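Local structure of putative antibiotic biosynthesis monooxygenase (Bacteroides thetaiotaomicron, 3KKF) at residues N5-S10 and T56-Y61. The protein probably acts as a small monooxygenase of the antibiotic-biosynthesis type and binds calcium ions. Numbering follows the deposited sequence. Where two conformers were deposited one is given.
Sequences NMVRLS and TILEIY. With CA (calcium ion), chain C; EDO (1,2-ethanediol), chain E.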
ATOM      1  N   ASN A   5      -0.635 -15.557  -1.125  1.00 14.29           N
ATOM      2  CA  ASN A   5      -1.023 -14.431  -1.946  1.00 12.98           C
ATOM      3  C   ASN A   5       0.216 -13.764  -2.450  1.00 12.00           C
ATOM      4  O   ASN A   5       1.245 -13.671  -1.745  1.00 13.45           O
ATOM      5  CB  ASN A   5      -1.905 -13.380  -1.231  1.00 13.02           C
ATOM      6  CG  ASN A   5      -3.287 -13.879  -0.891  1.00 13.70           C
ATOM      7  OD1 ASN A   5      -3.766 -14.904  -1.425  1.00 15.18           O
ATOM      8  ND2 ASN A   5      -3.957 -13.152   0.009  1.00 14.47           N
HETATM    9  N   MSE A   6       0.155 -13.331  -3.689  1.00 11.23           N
HETATM   10  CA  MSE A   6       1.244 -12.557  -4.296  1.00 10.94           C
HETATM   11  C   MSE A   6       0.990 -11.108  -3.968  1.00 10.38           C
HETATM   12  O   MSE A   6      -0.040 -10.571  -4.364  1.00 10.84           O
HETATM   13  CB  MSE A   6       1.271 -12.744  -5.789  1.00 11.65           C
HETATM   14  CG  MSE A   6       2.288 -11.889  -6.484  1.00 13.52           C
HETATM   15 SE   MSE A   6       2.271 -12.120  -8.407  0.75 16.61          SE
HETATM   16  CE  MSE A   6       3.031 -10.394  -8.846  1.00 17.87           C
ATOM     17  N   VAL A   7       1.897 -10.495  -3.233  1.00  9.59           N
ATOM     18  CA  VAL A   7       1.811  -9.107  -2.823  1.00  9.60           C
ATOM     19  C   VAL A   7       2.950  -8.338  -3.482  1.00  9.69           C
ATOM     20  O   VAL A   7       4.125  -8.776  -3.452  1.00 10.18           O
ATOM     21  CB  VAL A   7       1.877  -8.975  -1.277  1.00  9.87           C
ATOM     22  CG1 VAL A   7       1.771  -7.516  -0.841  1.00 11.42           C
ATOM     23  CG2 VAL A   7       0.778  -9.811  -0.612  1.00 10.98           C
ATOM     24  N   ARG A   8       2.612  -7.218  -4.101  1.00 10.24           N
ATOM     25  CA  ARG A   8       3.586  -6.410  -4.780  1.00 10.84           C
ATOM     26  C   ARG A   8       3.228  -4.935  -4.689  1.00 10.46           C
ATOM     27  O   ARG A   8       2.046  -4.567  -4.581  1.00 11.35           O
ATOM     28  CB  ARG A   8       3.658  -6.829  -6.265  1.00 12.20           C
ATOM     29  CG  ARG A   8       4.848  -6.248  -7.031  1.00 14.47           C
ATOM     30  CD  ARG A   8       5.001  -6.886  -8.418  1.00 15.13           C
ATOM     31  NE  ARG A   8       3.936  -6.425  -9.299  1.00 15.79           N
ATOM     32  CZ  ARG A   8       3.824  -6.789 -10.577  1.00 17.41           C
ATOM     33  NH1 ARG A   8       4.717  -7.603 -11.118  1.00 16.77           N
ATOM     34  NH2 ARG A   8       2.823  -6.316 -11.319  1.00 18.00           N
ATOM     35  N   LEU A   9       4.244  -4.090  -4.676  1.00 10.57           N
ATOM     36  CA  LEU A   9       4.063  -2.657  -4.830  1.00 11.19           C
ATOM     37  C   LEU A   9       4.583  -2.273  -6.187  1.00 11.08           C
ATOM     38  O   LEU A   9       5.719  -2.642  -6.564  1.00 13.02           O
ATOM     39  CB  LEU A   9       4.853  -1.835  -3.812  1.00 11.94           C
ATOM     40  CG  LEU A   9       4.527  -2.026  -2.369  1.00 13.85           C
ATOM     41  CD1 LEU A   9       5.562  -1.329  -1.492  1.00 16.92           C
ATOM     42  CD2 LEU A   9       3.135  -1.472  -2.080  1.00 16.38           C
ATOM     43  N   SER A  10       3.762  -1.606  -6.957  1.00 11.16           N
ATOM     44  CA  SER A  10       4.217  -0.971  -8.206  1.00 11.53           C
ATOM     45  C   SER A  10       4.378   0.509  -7.925  1.00 11.23           C
ATOM     46  O   SER A  10       3.449   1.148  -7.420  1.00 11.93           O
ATOM     47  CB  SER A  10       3.250  -1.146  -9.359  1.00 12.54           C
ATOM     48  OG  SER A  10       3.170  -2.447  -9.838  1.00 15.79           O
ATOM     49  N   THR A  56       1.667   4.936  -6.447  1.00  9.63           N
ATOM     50  CA  THR A  56       2.028   3.648  -5.874  1.00  9.66           C
ATOM     51  C   THR A  56       0.781   2.793  -5.839  1.00  9.15           C
ATOM     52  O   THR A  56      -0.295   3.275  -5.423  1.00  8.97           O
ATOM     53  CB  THR A  56       2.609   3.799  -4.462  1.00 10.83           C
ATOM     54  OG1 THR A  56       3.876   4.418  -4.534  1.00 12.74           O
ATOM     55  CG2 THR A  56       2.818   2.426  -3.773  1.00 11.99           C
ATOM     56  N   ILE A  57       0.888   1.541  -6.291  1.00  9.06           N
ATOM     57  CA  ILE A  57      -0.224   0.626  -6.241  1.00  9.34           C
ATOM     58  C   ILE A  57       0.133  -0.580  -5.353  1.00  8.95           C
ATOM     59  O   ILE A  57       1.133  -1.265  -5.600  1.00  9.78           O
ATOM     60  CB  ILE A  57      -0.634   0.093  -7.662  1.00  9.65           C
ATOM     61  CG1 ILE A  57      -0.748   1.241  -8.676  1.00 10.30           C
ATOM     62  CG2 ILE A  57      -1.955  -0.707  -7.584  1.00 11.03           C
ATOM     63  CD1 ILE A  57      -1.137   0.806 -10.033  1.00 12.73           C
ATOM     64  N   LEU A  58      -0.686  -0.823  -4.334  1.00  8.79           N
ATOM     65  CA  LEU A  58      -0.604  -2.062  -3.556  1.00  8.87           C
ATOM     66  C   LEU A  58      -1.436  -3.088  -4.317  1.00  9.08           C
ATOM     67  O   LEU A  58      -2.628  -2.928  -4.539  1.00  9.30           O
ATOM     68  CB  LEU A  58      -1.166  -1.880  -2.149  1.00  9.56           C
ATOM     69  CG  LEU A  58      -1.252  -3.168  -1.300  1.00 10.33           C
ATOM     70  CD1 LEU A  58       0.102  -3.865  -1.042  1.00 12.33           C
ATOM     71  CD2 LEU A  58      -1.954  -2.868   0.021  1.00 12.34           C
ATOM     72  N   GLU A  59      -0.761  -4.127  -4.763  1.00  9.07           N
ATOM     73  CA  GLU A  59      -1.354  -5.227  -5.562  0.70  9.52           C
ATOM     74  C   GLU A  59      -1.381  -6.489  -4.755  1.00  9.42           C
ATOM     75  O   GLU A  59      -0.341  -6.897  -4.239  1.00 10.07           O
ATOM     76  CB  GLU A  59      -0.491  -5.528  -6.791  0.70  9.80           C
ATOM     77  CG  GLU A  59      -0.095  -4.356  -7.660  0.70 10.30           C
ATOM     78  CD  GLU A  59       1.000  -4.784  -8.667  0.70 11.54           C
ATOM     79  OE1 GLU A  59       0.696  -5.483  -9.654  0.70 12.62           O
ATOM     80  OE2 GLU A  59       2.182  -4.423  -8.439  0.70 12.81           O
ATOM     81  N   ILE A  60      -2.556  -7.118  -4.635  1.00  8.68           N
ATOM     82  CA  ILE A  60      -2.645  -8.411  -3.947  1.00  8.89           C
ATOM     83  C   ILE A  60      -3.434  -9.351  -4.881  1.00  8.89           C
ATOM     84  O   ILE A  60      -4.602  -9.050  -5.236  1.00  9.41           O
ATOM     85  CB  ILE A  60      -3.319  -8.341  -2.559  1.00  8.94           C
ATOM     86  CG1 ILE A  60      -2.608  -7.340  -1.645  1.00 10.72           C
ATOM     87  CG2 ILE A  60      -3.362  -9.736  -1.952  1.00 10.62           C
ATOM     88  CD1 ILE A  60      -3.308  -7.087  -0.289  1.00 11.79           C
ATOM     89  N   TYR A  61      -2.775 -10.428  -5.315  1.00  9.01           N
ATOM     90  CA  TYR A  61      -3.378 -11.445  -6.149  1.00  9.61           C
ATOM     91  C   TYR A  61      -3.496 -12.720  -5.337  1.00  9.62           C
ATOM     92  O   TYR A  61      -2.673 -12.995  -4.461  1.00 10.29           O
ATOM     93  CB  TYR A  61      -2.525 -11.711  -7.410  1.00  9.66           C
ATOM     94  CG  TYR A  61      -2.225 -10.468  -8.207  1.00  9.54           C
ATOM     95  CD1 TYR A  61      -3.110 -10.009  -9.154  1.00  9.62           C
ATOM     96  CD2 TYR A  61      -1.073  -9.712  -7.973  1.00  9.83           C
ATOM     97  CE1 TYR A  61      -2.862  -8.835  -9.878  1.00 10.71           C
ATOM     98  CE2 TYR A  61      -0.806  -8.569  -8.678  1.00  9.70           C
ATOM     99  CZ  TYR A  61      -1.709  -8.118  -9.626  1.00 10.36           C
ATOM    100  OH  TYR A  61      -1.463  -6.976 -10.327  1.00 11.86           O
TER
HETATM  101 CA    CA C 202      -3.981 -17.238  -1.934  0.75 10.73          CA
HETATM  102  C1  EDO E 204       2.051 -14.541   1.333  0.60 16.87           C
HETATM  103  O1  EDO E 204       1.881 -13.162   0.931  0.60 17.60           O
HETATM  104  C2  EDO E 204       2.545 -14.672   2.779  0.60 16.29           C
HETATM  105  O2  EDO E 204       3.861 -14.150   2.855  0.60 17.85           O
HETATM  106  O   HOH W   1      -4.983 -18.836  -3.394  1.00 20.95           O
HETATM  107  O   HOH W   2      -6.231 -16.466  -1.824  1.00 18.05           O
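Strands 6-10 and 56-61 run antiparallel as the two inner strands of the four-stranded sheet of a dimeric alpha/beta-barrel (ferredoxin-like) fold. M6-Y61, R8-E59 and S10-I57 are hydrogen-bonded pairs, each joined by two backbone bonds; the most bent of the six is M6 N to Y61 O (N-H...O 142°). V7-I60 and L9-L58 are the non-hydrogen-bonded pairs between them.

On the face carrying M6, R8, S10, I57, E59 and Y61, the buried E59 carboxylate takes four bonds. R8, its CG anti to the backbone N and its chain bent at chi3 (72°), lies alongside E59 and grips it side-on in a salt bridge. NE of R8 gives a nearly straight bond to OE2 of E59 (2.8 Å), while NH2 meets the syn lone pair of OE1. S10 OG donates to E59 OE2 from above the carboxylate plane (2.6 Å), and Y61 OH reaches the anti lone pair of E59 OE1 (2.7 Å). So many donors probably keep E59 ionised. R8 NH1 is hydrogen-bonded to Y67 OH of helix 64-71.

The other face is apolar and turns to the second subunit: L58 CD1 touches both V7 CG1 and L9 CD2, each at 4.0 Å.

Before the strand, N5 OD1 binds calcium (2.4 Å), whose other ligands include G1 O, N4 OD1, A62 O and two waters. The extended side chain of M6, a selenomethionine, brings SE obliquely to the Y61 ring (a Met-aromatic contact), 4.1 Å from Y61 CD2, and sets M6 CE 3.7 Å above the guanidinium plane of R8, offset toward the rim.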